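Local coordinates for hypothetical protein (Deinococcus radiodurans, PDB 1U5K) that probably takes part in DNA repair and in recombination by the RecF pathway, and carries a bound zinc ion, at residues F91-A96 against R233-S238; P129-L134 against A200-P205; V135-L140 against A213-L218; R152-G157 against Q170-K175. All coordinates share one frame; numbering follows the deposited sequence.

In the fold
Contacts 1, 2 and 3 lie close together in the helical part of the chain, with centres about 10 to 15 Å apart. Helix 129-141 serves both contact 2 and contact 3, its first turns meeting 200-205 and its later ones 213-218. W215 ties the group together: its side chain packs on L94, V236 and P237 of contact 1, and W215 NE1 hydrogen-bonds E130 OE2, in helix 129-141, at 2.9 Å. Contact 4, which holds the zinc ion, stands apart. Its centre is about 19 Å from that of contact 3, with nearest atoms about 6 Å apart, and about 29 Å from that of contact 1. Along the chain it is nested inside the loops closed by the other three.

Contact 1 of 4, residues F91-A96 against R233-S238; sequences FAHLMA and RQLVPS
L94, midway along helix 86-102, and L235, at the end of a short 3-10 turn, bring the two backbones closest, with 5.4 Å between L94 CA and L235 CA. The CB of L235 points toward the helix, and its two methyls carry much of the contact. L235 CD1 rests over one face of the H93 imidazole, displaced toward the rim, in a CH-pi contact 3.7 Å from the ring centroid. L235 CD1 lies only 20° off the ring normal and also comes within 3.6 Å of L94 N. CG of H93 is anti to the backbone N (chi1 -166°), and the imidazole set there crosses the L235 side chain at about a right angle. A branched aliphatic residue suits L235, since a flat ring and a helix backbone must be met at once. L94 and L235 slide past each other in opposite directions, with L94 CB 3.9 Å from L235 CB. Beyond them L94 CD1 meets V236 CG2 at 4.2 Å. Farther along, the rigid ring of P237 stands at the edge of the F91 ring, near its plane, where P237 CG is 3.8 Å from F91 CE2. The contact is mostly aliphatic and aromatic carbon, joining helix 86-102 to a 3-10 turn and the loop that follows it. On its flanks W215 of helix 211-225 touches L94, V236 and P237, while P81 and A84 of the second subunit pack on H93 and L235; F91 reaches on to E130 and A133 of helix 129-141.

Contact 2 of 4, residues P129-L134 against A200-P205; sequences PEWVAL and ASFEQP
W131 reaches from helix 129-141 across to P205 and the carbonyl of S201. Its CB points toward 200-205, and W131 CG, anti to the backbone N (chi1 -173°), lies 4.1 Å from P205 CB. W131 CD1 comes next, 4.0 Å from F202 CA. NE1 then gives its hydrogen to S201 O, a 3.0 Å bond from W131 NE1 that is fairly straight at 163°. The oxygen lies in the indole plane, whereas the donor stands well above the carbonyl plane; Q204 N reaches the same oxygen from the opposite face. W131 CE2 has P205 CA over it at 3.4 Å, part of a CH-pi contact with the five-membered ring, and W131 CZ2 lies 3.6 Å from Q204 O. An alanine at W131 would probably leave S201 O without its indole donor and open a gap beside P205. V132, one residue on, sets CG2 over a face of the F202 ring and V132 CG1 at 4.0 Å from F202 CZ. Tryptophan suits its place by pairing a broad apolar face with one N-H. This is helix-to-helix-and-turn packing in the helical C-terminal part of RecO, an indole from helix 129-141 lying against P205 and bonded to a carbonyl of helix 198-203.

Contact 3 of 4, residues V135-L140 against A213-L218; sequences VMSYKL and ALWRAL
Y138 and L218 slide past each other in opposite directions between two helices that run in the same general direction, a pair within the helical part of RecO. The helix segments run at 29° to one another with axes 11.3 Å apart, a spacing that a long tyrosine can bridge. L218 CD1 sits over one face of the phenol, offset toward the rim, in a CH-pi contact 4.3 Å from the ring centroid. Nearer the hydroxyl, L218 CB lies 3.8 Å from Y138 CE1. The ring's edge meets L214 O, which lies in its plane, and Y138 OH donates to L214 O at 2.6 Å. The hydroxyl lies close to the carbonyl plane, tilted 15° from it, and the same oxygen also accepts L218 N within the helix. A phenylalanine in place of Y138 would probably leave L214 O without that second donor and remove this polar link between the helices. The tyrosine ring also meets F189 of helix 184-192 edge-to-face, so an aromatic residue serves both neighbours. S137, whose CB points toward helix 211-225, is small enough to let L218 in close. Its OG, at chi1 81° between the backbone N and the carbonyl carbon, hydrogen-bonds L134 O in its own helix, and S137 OG still lies 3.2 Å from L218 CD2. At the phenol's tip, A217 CB stands 3.7 Å from Y138 OH.

Contact 4 of 4, residues R152-G157 against Q170-K175; sequences RCARCG and QLLCSK. With ZN (zinc ion), chain C.
C153 and C173 meet at the zinc ion, and around their sulphurs the two segments are held tightly. C153 SG, C156 SG and C173 SG bind the zinc, with C153 SG at 2.4 Å from it, and C176 completes the four. C153 SG, anti to its backbone N (chi1 169°), is also gripped by three N-H groups. C173 N reaches C153 SG across the contact at 3.3 Å, nearly straight at 165°, and R155 N and C156 N reach it from its own loop. Such bonds would probably temper the negative charge on a thiolate. Cysteine fits here as a soft sulphur ligand that metal and N-H groups can share. Next to this core A154 N gives a 2.9 Å bond to L171 O, nearly along the C=O axis, and at the edge Q170 NE2 comes close to A154 CB, at 3.3 Å. The far side is looser. A water bridges R152 O and L171 N, lying 3.1 Å from L171 N. L172 CD2 lies 4.0 Å from R155 CB, and R155, an exposed residue, reaches on toward C176. R152 NH1 turns back to G157 O at 2.9 Å, closing the loop on itself. G157, with a phi of 95°, adopts a conformation in which a CB would strike the preceding carbonyl. Two CxxC turns sharing one zinc, joined here by a short beta hairpin, are the hallmark of a four-cysteine zinc ribbon.

Contact 1 of 4, residues F91-A96 against R233-S238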
loop_
_atom_site.group_PDB
_atom_site.type_symbol
_atom_site.label_atom_id
_atom_site.label_comp_id
_atom_site.label_asym_id
_atom_site.label_seq_id
_atom_site.Cartn_x
_atom_site.Cartn_y
_atom_site.Cartn_z
ATOM N N PHE A 91 5.891 -2.283 14.397
ATOM C CA PHE A 91 6.440 -0.944 14.540
ATOM C C PHE A 91 7.780 -0.777 13.819
ATOM O O PHE A 91 7.992 0.283 13.232
ATOM C CB PHE A 91 6.443 -0.488 16.005
ATOM C CG PHE A 91 5.073 -0.131 16.515
ATOM C CD1 PHE A 91 4.447 -0.896 17.488
ATOM C CD2 PHE A 91 4.374 0.947 15.976
ATOM C CE1 PHE A 91 3.138 -0.609 17.894
ATOM C CE2 PHE A 91 3.095 1.258 16.414
ATOM C CZ PHE A 91 2.452 0.471 17.368
ATOM N N ALA A 92 8.650 -1.789 13.819
ATOM C CA ALA A 92 9.865 -1.788 13.013
ATOM C C ALA A 92 9.494 -1.593 11.544
ATOM O O ALA A 92 10.121 -0.819 10.829
ATOM C CB ALA A 92 10.691 -3.088 13.187
ATOM N N HIS A 93 8.471 -2.312 11.099
ATOM C CA HIS A 93 8.016 -2.285 9.715
ATOM C C HIS A 93 7.462 -0.912 9.327
ATOM O O HIS A 93 7.770 -0.400 8.257
ATOM C CB HIS A 93 6.976 -3.374 9.588
ATOM C CG HIS A 93 6.593 -3.757 8.194
ATOM N ND1 HIS A 93 7.432 -3.618 7.111
ATOM C CD2 HIS A 93 5.468 -4.347 7.726
ATOM C CE1 HIS A 93 6.833 -4.087 6.032
ATOM N NE2 HIS A 93 5.629 -4.504 6.372
ATOM N N LEU A 94 6.685 -0.305 10.215
ATOM C CA LEU A 94 6.251 1.070 10.046
ATOM C C LEU A 94 7.434 2.030 9.896
ATOM O O LEU A 94 7.440 2.838 8.973
ATOM C CB LEU A 94 5.312 1.485 11.173
ATOM C CG LEU A 94 4.873 2.942 11.278
ATOM C CD1 LEU A 94 4.214 3.401 9.995
ATOM C CD2 LEU A 94 3.916 3.065 12.442
ATOM N N MET A 95 8.424 1.967 10.780
ATOM C CA MET A 95 9.555 2.896 10.695
ATOM C C MET A 95 10.244 2.718 9.349
ATOM O O MET A 95 10.630 3.716 8.751
ATOM C CB MET A 95 10.578 2.677 11.803
ATOM C CG MET A 95 9.972 2.973 13.167
ATOM S SD MET A 95 9.450 4.662 13.413
ATOM C CE MET A 95 7.844 4.656 12.803
ATOM N N ALA A 96 10.398 1.473 8.906
ATOM C CA ALA A 96 11.094 1.181 7.662
ATOM C C ALA A 96 10.411 1.829 6.453
ATOM O O ALA A 96 11.053 2.549 5.685
ATOM C CB ALA A 96 11.274 -0.298 7.473
ATOM N N ARG A 233 1.194 4.161 5.348
ATOM C CA ARG A 233 -0.011 4.351 6.145
ATOM C C ARG A 233 -0.839 3.092 6.409
ATOM O O ARG A 233 -1.572 3.060 7.384
ATOM C CB ARG A 233 -0.903 5.409 5.519
ATOM C CG ARG A 233 -0.287 6.782 5.599
ATOM C CD ARG A 233 -0.364 7.518 4.310
ATOM N NE ARG A 233 -1.702 7.936 3.991
ATOM C CZ ARG A 233 -2.283 7.845 2.796
ATOM N NH1 ARG A 233 -1.729 7.278 1.732
ATOM N NH2 ARG A 233 -3.510 8.330 2.679
ATOM N N GLN A 234 -0.619 2.039 5.631
ATOM C CA GLN A 234 -1.123 0.703 5.934
ATOM C C GLN A 234 -0.672 0.177 7.304
ATOM O O GLN A 234 -1.324 -0.666 7.932
ATOM C CB GLN A 234 -0.634 -0.239 4.839
ATOM C CG GLN A 234 -1.221 0.012 3.471
ATOM C CD GLN A 234 -2.741 -0.019 3.533
ATOM O OE1 GLN A 234 -3.342 -1.051 3.851
ATOM N NE2 GLN A 234 -3.356 1.125 3.313
ATOM N N LEU A 235 0.463 0.672 7.783
ATOM C CA LEU A 235 1.016 0.200 9.037
ATOM C C LEU A 235 0.767 1.069 10.269
ATOM O O LEU A 235 1.194 0.713 11.368
ATOM C CB LEU A 235 2.515 -0.041 8.861
ATOM C CG LEU A 235 2.861 -0.968 7.706
ATOM C CD1 LEU A 235 4.362 -1.027 7.516
ATOM C CD2 LEU A 235 2.236 -2.356 7.819
ATOM N N VAL A 236 0.078 2.196 10.111
ATOM C CA VAL A 236 -0.222 3.043 11.265
ATOM C C VAL A 236 -1.250 2.317 12.135
ATOM O O VAL A 236 -2.134 1.685 11.571
ATOM C CB VAL A 236 -0.726 4.410 10.776
ATOM C CG1 VAL A 236 -1.219 5.270 11.926
ATOM C CG2 VAL A 236 0.389 5.135 10.053
ATOM N N PRO A 237 -1.130 2.293 13.462
ATOM C CA PRO A 237 -2.081 1.532 14.288
ATOM C C PRO A 237 -3.528 1.845 13.911
ATOM O O PRO A 237 -3.875 3.019 13.797
ATOM C CB PRO A 237 -1.818 2.032 15.712
ATOM C CG PRO A 237 -0.396 2.477 15.699
ATOM C CD PRO A 237 -0.111 2.952 14.294
ATOM N N SER A 238 -4.315 0.799 13.683
ATOM C CA SER A 238 -5.660 0.893 13.122
ATOM C C SER A 238 -6.630 -0.179 13.632
ATOM O O SER A 238 -7.669 -0.421 13.009
ATOM C CB SER A 238 -5.551 0.780 11.600
ATOM O OG SER A 238 -4.580 1.701 11.123
#

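Contact 2 of 4, residues P129-L134 against A200-P205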
loop_
_atom_site.group_PDB
_atom_site.type_symbol
_atom_site.label_atom_id
_atom_site.label_comp_id
_atom_site.label_asym_id
_atom_site.label_seq_id
_atom_site.Cartn_x
_atom_site.Cartn_y
_atom_site.Cartn_z
ATOM N N PRO A 129 6.556 0.355 22.346
ATOM C CA PRO A 129 7.079 0.564 20.994
ATOM C C PRO A 129 6.231 1.514 20.153
ATOM O O PRO A 129 6.859 2.214 19.364
ATOM C CB PRO A 129 7.206 -0.842 20.417
ATOM C CG PRO A 129 6.260 -1.618 21.186
ATOM C CD PRO A 129 6.252 -1.069 22.597
ATOM N N GLU A 130 4.921 1.615 20.365
ATOM C CA GLU A 130 4.132 2.612 19.650
ATOM C C GLU A 130 4.698 4.001 19.928
ATOM O O GLU A 130 4.826 4.820 19.010
ATOM C CB GLU A 130 2.641 2.583 20.001
ATOM C CG GLU A 130 1.875 3.594 19.159
ATOM C CD GLU A 130 0.438 3.811 19.569
ATOM O OE1 GLU A 130 0.136 3.445 20.714
ATOM O OE2 GLU A 130 -0.399 4.312 18.778
ATOM N N TRP A 131 5.043 4.260 21.189
ATOM C CA TRP A 131 5.520 5.574 21.589
ATOM C C TRP A 131 6.897 5.848 20.976
ATOM O O TRP A 131 7.195 6.974 20.561
ATOM C CB TRP A 131 5.537 5.791 23.109
ATOM C CG TRP A 131 5.875 7.200 23.463
ATOM C CD1 TRP A 131 6.952 7.621 24.169
ATOM C CD2 TRP A 131 5.151 8.379 23.100
ATOM N NE1 TRP A 131 6.955 8.991 24.253
ATOM C CE2 TRP A 131 5.852 9.485 23.619
ATOM C CE3 TRP A 131 3.969 8.619 22.385
ATOM C CZ2 TRP A 131 5.428 10.804 23.440
ATOM C CZ3 TRP A 131 3.575 9.913 22.174
ATOM C CH2 TRP A 131 4.279 10.991 22.732
ATOM N N VAL A 132 7.748 4.830 20.932
ATOM C CA VAL A 132 9.032 4.977 20.246
ATOM C C VAL A 132 8.777 5.419 18.801
ATOM O O VAL A 132 9.398 6.359 18.304
ATOM C CB VAL A 132 9.866 3.689 20.301
ATOM C CG1 VAL A 132 11.190 3.820 19.576
ATOM C CG2 VAL A 132 10.168 3.285 21.751
ATOM N N ALA A 133 7.852 4.750 18.125
ATOM C CA ALA A 133 7.608 5.041 16.715
ATOM C C ALA A 133 7.021 6.429 16.497
ATOM O O ALA A 133 7.446 7.109 15.566
ATOM C CB ALA A 133 6.730 3.964 16.081
ATOM N N LEU A 134 6.087 6.866 17.340
ATOM C CA LEU A 134 5.578 8.228 17.299
ATOM C C LEU A 134 6.701 9.245 17.415
ATOM O O LEU A 134 6.850 10.153 16.595
ATOM C CB LEU A 134 4.493 8.514 18.338
ATOM C CG LEU A 134 3.087 8.229 17.846
ATOM C CD1 LEU A 134 2.136 8.300 19.012
ATOM C CD2 LEU A 134 2.631 9.098 16.661
ATOM N N ALA A 200 14.368 12.725 26.080
ATOM C CA ALA A 200 13.373 13.567 26.736
ATOM C C ALA A 200 11.935 13.194 26.389
ATOM O O ALA A 200 11.095 13.071 27.279
ATOM C CB ALA A 200 13.634 15.033 26.409
ATOM N N SER A 201 11.633 12.983 25.113
ATOM C CA SER A 201 10.288 12.587 24.705
ATOM C C SER A 201 9.828 11.223 25.207
ATOM O O SER A 201 8.657 11.055 25.544
ATOM C CB SER A 201 10.164 12.645 23.181
ATOM O OG SER A 201 10.129 13.988 22.748
ATOM N N PHE A 202 10.735 10.254 25.257
ATOM C CA PHE A 202 10.429 8.919 25.766
ATOM C C PHE A 202 9.957 8.969 27.217
ATOM O O PHE A 202 9.239 8.080 27.674
ATOM C CB PHE A 202 11.638 7.979 25.717
ATOM C CG PHE A 202 12.053 7.515 24.350
ATOM C CD1 PHE A 202 13.256 6.846 24.211
ATOM C CD2 PHE A 202 11.292 7.743 23.213
ATOM C CE1 PHE A 202 13.700 6.406 22.975
ATOM C CE2 PHE A 202 11.724 7.304 21.980
ATOM C CZ PHE A 202 12.915 6.616 21.844
ATOM N N GLU A 203 10.380 9.996 27.943
ATOM C CA GLU A 203 10.024 10.145 29.348
ATOM C C GLU A 203 8.645 10.779 29.506
ATOM O O GLU A 203 8.017 10.658 30.554
ATOM C CB GLU A 203 11.143 10.886 30.093
ATOM C CG GLU A 203 10.817 12.346 30.375
ATOM C CD GLU A 203 11.986 13.313 30.276
ATOM O OE1 GLU A 203 13.139 12.940 30.616
ATOM O OE2 GLU A 203 11.710 14.467 29.866
ATOM N N GLN A 204 8.124 11.416 28.458
ATOM C CA GLN A 204 6.803 12.026 28.525
ATOM C C GLN A 204 5.781 11.440 27.567
ATOM O O GLN A 204 5.266 12.177 26.721
ATOM C CB GLN A 204 6.911 13.523 28.215
ATOM C CG GLN A 204 8.045 14.252 28.913
ATOM C CD GLN A 204 7.661 15.631 29.430
ATOM O OE1 GLN A 204 6.500 16.044 29.344
ATOM N NE2 GLN A 204 8.639 16.343 29.987
ATOM N N PRO A 205 5.433 10.163 27.690
ATOM C CA PRO A 205 4.476 9.583 26.744
ATOM C C PRO A 205 3.108 10.265 26.782
ATOM O O PRO A 205 2.636 10.689 27.835
ATOM C CB PRO A 205 4.367 8.118 27.181
ATOM C CG PRO A 205 4.829 8.094 28.614
ATOM C CD PRO A 205 5.852 9.184 28.712
#

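Contact 3 of 4, residues V135-L140 against A213-L218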
loop_
_atom_site.group_PDB
_atom_site.type_symbol
_atom_site.label_atom_id
_atom_site.label_comp_id
_atom_site.label_asym_id
_atom_site.label_seq_id
_atom_site.Cartn_x
_atom_site.Cartn_y
_atom_site.Cartn_z
ATOM N N VAL A 135 7.528 9.060 18.432
ATOM C CA VAL A 135 8.593 9.996 18.737
ATOM C C VAL A 135 9.611 10.073 17.609
ATOM O O VAL A 135 9.991 11.161 17.195
ATOM C CB VAL A 135 9.267 9.654 20.076
ATOM C CG1 VAL A 135 10.546 10.430 20.250
ATOM C CG2 VAL A 135 8.295 9.947 21.187
ATOM N N MET A 136 9.998 8.913 17.093
ATOM C CA MET A 136 11.061 8.790 16.115
ATOM C C MET A 136 10.575 9.267 14.750
ATOM O O MET A 136 11.290 9.958 14.031
ATOM C CB MET A 136 11.543 7.338 16.056
ATOM C CG MET A 136 12.206 6.901 17.366
ATOM S SD MET A 136 13.657 7.856 17.756
ATOM C CE MET A 136 14.772 7.102 16.806
ATOM N N SER A 137 9.336 8.938 14.413
ATOM C CA SER A 137 8.776 9.412 13.160
ATOM C C SER A 137 8.685 10.951 13.103
ATOM O O SER A 137 9.119 11.580 12.122
ATOM C CB SER A 137 7.535 8.559 12.827
ATOM O OG SER A 137 6.440 9.062 13.562
ATOM N N TYR A 138 8.260 11.597 14.187
ATOM C CA TYR A 138 8.234 13.058 14.243
ATOM C C TYR A 138 9.639 13.661 14.230
ATOM O O TYR A 138 9.915 14.637 13.520
ATOM C CB TYR A 138 7.420 13.565 15.440
ATOM C CG TYR A 138 5.946 13.725 15.215
ATOM C CD1 TYR A 138 5.098 12.633 15.289
ATOM C CD2 TYR A 138 5.383 14.973 14.904
ATOM C CE1 TYR A 138 3.747 12.786 15.062
ATOM C CE2 TYR A 138 4.021 15.139 14.719
ATOM C CZ TYR A 138 3.202 14.029 14.791
ATOM O OH TYR A 138 1.838 14.111 14.617
ATOM N N LYS A 139 10.554 13.028 14.953
ATOM C CA LYS A 139 11.937 13.461 14.936
ATOM C C LYS A 139 12.564 13.425 13.555
ATOM O O LYS A 139 13.299 14.335 13.191
ATOM C CB LYS A 139 12.805 12.673 15.918
ATOM C CG LYS A 139 14.129 13.345 16.210
ATOM C CD LYS A 139 14.073 14.403 17.305
ATOM C CE LYS A 139 15.440 15.055 17.481
ATOM N NZ LYS A 139 15.379 16.377 18.137
ATOM N N LEU A 140 12.267 12.385 12.781
ATOM C CA LEU A 140 12.807 12.288 11.435
ATOM C C LEU A 140 12.301 13.415 10.534
ATOM O O LEU A 140 12.966 13.752 9.569
ATOM C CB LEU A 140 12.497 10.935 10.794
ATOM C CG LEU A 140 13.251 9.724 11.327
ATOM C CD1 LEU A 140 12.537 8.381 11.121
ATOM C CD2 LEU A 140 14.669 9.692 10.792
ATOM N N ALA A 213 -4.841 11.034 17.262
ATOM C CA ALA A 213 -4.667 12.412 16.811
ATOM C C ALA A 213 -3.260 12.700 16.277
ATOM O O ALA A 213 -3.100 13.339 15.231
ATOM C CB ALA A 213 -4.993 13.368 17.930
ATOM N N LEU A 214 -2.260 12.206 17.002
ATOM C CA LEU A 214 -0.860 12.306 16.600
ATOM C C LEU A 214 -0.525 11.556 15.309
ATOM O O LEU A 214 0.176 12.106 14.456
ATOM C CB LEU A 214 0.064 11.861 17.725
ATOM C CG LEU A 214 -0.028 12.692 19.007
ATOM C CD1 LEU A 214 0.913 12.134 20.061
ATOM C CD2 LEU A 214 0.365 14.124 18.674
ATOM N N TRP A 215 -1.044 10.341 15.157
ATOM C CA TRP A 215 -0.837 9.572 13.943
ATOM C C TRP A 215 -1.507 10.275 12.777
ATOM O O TRP A 215 -0.943 10.333 11.689
ATOM C CB TRP A 215 -1.363 8.139 14.031
ATOM C CG TRP A 215 -0.478 7.252 14.825
ATOM C CD1 TRP A 215 -0.812 6.632 16.000
ATOM C CD2 TRP A 215 0.887 6.905 14.553
ATOM N NE1 TRP A 215 0.258 5.914 16.462
ATOM C CE2 TRP A 215 1.311 6.053 15.594
ATOM C CE3 TRP A 215 1.804 7.233 13.552
ATOM C CZ2 TRP A 215 2.600 5.538 15.660
ATOM C CZ3 TRP A 215 3.093 6.711 13.617
ATOM C CH2 TRP A 215 3.488 5.892 14.683
ATOM N N ARG A 216 -2.694 10.824 13.004
ATOM C CA ARG A 216 -3.460 11.446 11.933
ATOM C C ARG A 216 -2.768 12.688 11.402
ATOM O O ARG A 216 -2.678 12.889 10.192
ATOM C CB ARG A 216 -4.901 11.734 12.348
ATOM C CG ARG A 216 -5.802 10.506 12.272
ATOM C CD ARG A 216 -7.296 10.806 12.225
ATOM N NE ARG A 216 -7.658 11.632 13.373
ATOM C CZ ARG A 216 -7.987 11.156 14.568
ATOM N NH1 ARG A 216 -8.050 9.847 14.785
ATOM N NH2 ARG A 216 -8.271 12.003 15.545
ATOM N N ALA A 217 -2.242 13.500 12.307
ATOM C CA ALA A 217 -1.591 14.739 11.933
ATOM C C ALA A 217 -0.337 14.431 11.120
ATOM O O ALA A 217 -0.094 15.059 10.084
ATOM C CB ALA A 217 -1.266 15.522 13.162
ATOM N N LEU A 218 0.405 13.429 11.579
ATOM C CA LEU A 218 1.601 12.962 10.891
ATOM C C LEU A 218 1.283 12.533 9.456
ATOM O O LEU A 218 1.987 12.957 8.542
ATOM C CB LEU A 218 2.291 11.850 11.679
ATOM C CG LEU A 218 3.536 11.236 11.041
ATOM C CD1 LEU A 218 4.618 12.255 11.052
ATOM C CD2 LEU A 218 3.928 9.925 11.722
#

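Contact 4 of 4, residues R152-G157 against Q170-K175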
loop_
_atom_site.group_PDB
_atom_site.type_symbol
_atom_site.label_atom_id
_atom_site.label_comp_id
_atom_site.label_asym_id
_atom_site.label_seq_id
_atom_site.Cartn_x
_atom_site.Cartn_y
_atom_site.Cartn_z
ATOM N N ARG A 152 2.777 29.403 13.826
ATOM C CA ARG A 152 1.724 30.256 13.286
ATOM C C ARG A 152 0.608 29.480 12.589
ATOM O O ARG A 152 0.838 28.429 12.002
ATOM C CB ARG A 152 2.339 31.256 12.310
ATOM C CG ARG A 152 3.357 32.208 12.923
ATOM C CD ARG A 152 3.855 33.205 11.892
ATOM N NE ARG A 152 4.586 34.357 12.422
ATOM C CZ ARG A 152 4.077 35.420 13.042
ATOM N NH1 ARG A 152 2.782 35.564 13.312
ATOM N NH2 ARG A 152 4.922 36.363 13.441
ATOM N N CYS A 153 -0.617 29.992 12.665
ATOM C CA CYS A 153 -1.745 29.376 11.988
ATOM C C CYS A 153 -1.406 29.240 10.511
ATOM O O CYS A 153 -0.930 30.182 9.877
ATOM C CB CYS A 153 -3.010 30.219 12.179
ATOM S SG CYS A 153 -4.410 29.762 11.146
ATOM N N ALA A 154 -1.666 28.054 9.975
ATOM C CA ALA A 154 -1.317 27.747 8.597
ATOM C C ALA A 154 -2.154 28.568 7.615
ATOM O O ALA A 154 -1.788 28.692 6.454
ATOM C CB ALA A 154 -1.524 26.267 8.335
ATOM N N ARG A 155 -3.269 29.144 8.060
ATOM C CA ARG A 155 -4.103 29.925 7.153
ATOM C C ARG A 155 -3.849 31.428 7.269
ATOM O O ARG A 155 -3.477 32.057 6.286
ATOM C CB ARG A 155 -5.573 29.573 7.384
ATOM C CG ARG A 155 -6.580 30.359 6.571
ATOM C CD ARG A 155 -7.948 29.731 6.529
ATOM N NE ARG A 155 -8.969 30.407 5.723
ATOM C CZ ARG A 155 -9.825 31.321 6.187
ATOM N NH1 ARG A 155 -9.721 31.758 7.424
ATOM N NH2 ARG A 155 -10.794 31.809 5.424
ATOM N N CYS A 156 -4.063 32.019 8.440
ATOM C CA CYS A 156 -3.951 33.462 8.609
ATOM C C CYS A 156 -2.644 33.949 9.231
ATOM O O CYS A 156 -2.380 35.149 9.244
ATOM C CB CYS A 156 -5.093 33.972 9.473
ATOM S SG CYS A 156 -4.934 33.629 11.233
ATOM N N GLY A 157 -1.878 33.052 9.840
ATOM C CA GLY A 157 -0.585 33.398 10.381
ATOM C C GLY A 157 -0.560 33.760 11.852
ATOM O O GLY A 157 0.525 34.054 12.339
ATOM N N GLN A 170 -0.920 20.911 9.465
ATOM C CA GLN A 170 -0.179 21.792 10.356
ATOM C C GLN A 170 -1.090 22.105 11.544
ATOM O O GLN A 170 -1.762 21.198 12.024
ATOM C CB GLN A 170 0.255 23.017 9.547
ATOM C CG GLN A 170 1.240 22.653 8.472
ATOM C CD GLN A 170 1.826 23.770 7.631
ATOM O OE1 GLN A 170 2.633 23.476 6.770
ATOM N NE2 GLN A 170 1.499 25.025 7.893
ATOM N N LEU A 171 -1.217 23.374 11.942
ATOM C CA LEU A 171 -2.146 23.812 12.978
ATOM C C LEU A 171 -2.876 25.107 12.592
ATOM O O LEU A 171 -2.327 25.934 11.874
ATOM C CB LEU A 171 -1.381 24.061 14.266
ATOM C CG LEU A 171 -0.594 22.882 14.867
ATOM C CD1 LEU A 171 0.305 23.452 15.933
ATOM C CD2 LEU A 171 -1.512 21.829 15.433
ATOM N N LEU A 172 -4.107 25.271 13.058
ATOM C CA LEU A 172 -4.957 26.429 12.790
ATOM C C LEU A 172 -5.289 27.145 14.087
ATOM O O LEU A 172 -5.380 26.507 15.141
ATOM C CB LEU A 172 -6.264 26.012 12.118
ATOM C CG LEU A 172 -6.099 25.422 10.726
ATOM C CD1 LEU A 172 -7.424 24.856 10.241
ATOM C CD2 LEU A 172 -5.467 26.426 9.781
ATOM N N CYS A 173 -5.516 28.459 14.013
ATOM C CA CYS A 173 -6.002 29.214 15.169
ATOM C C CYS A 173 -7.491 28.981 15.377
ATOM O O CYS A 173 -8.196 28.440 14.518
ATOM C CB CYS A 173 -5.716 30.718 15.032
ATOM S SG CYS A 173 -6.745 31.558 13.806
ATOM N N SER A 174 -7.979 29.447 16.522
ATOM C CA SER A 174 -9.372 29.271 16.920
ATOM C C SER A 174 -10.329 29.919 15.920
ATOM O O SER A 174 -11.433 29.427 15.722
ATOM C CB SER A 174 -9.609 29.785 18.348
ATOM O OG SER A 174 -9.533 31.207 18.399
ATOM N N LYS A 175 -9.887 30.954 15.212
ATOM C CA LYS A 175 -10.738 31.615 14.244
ATOM C C LYS A 175 -10.801 30.894 12.902
ATOM O O LYS A 175 -11.845 30.909 12.267
ATOM C CB LYS A 175 -10.297 33.068 14.045
ATOM C CG LYS A 175 -10.379 33.958 15.276
ATOM C CD LYS A 175 -11.770 34.354 15.739
ATOM C CE LYS A 175 -11.733 35.497 16.779
ATOM N NZ LYS A 175 -11.959 36.869 16.167
HETATM ZN ZN ZN C . -5.928 31.607 11.633
HETATM O O HOH W 1 0.799 25.687 11.498
#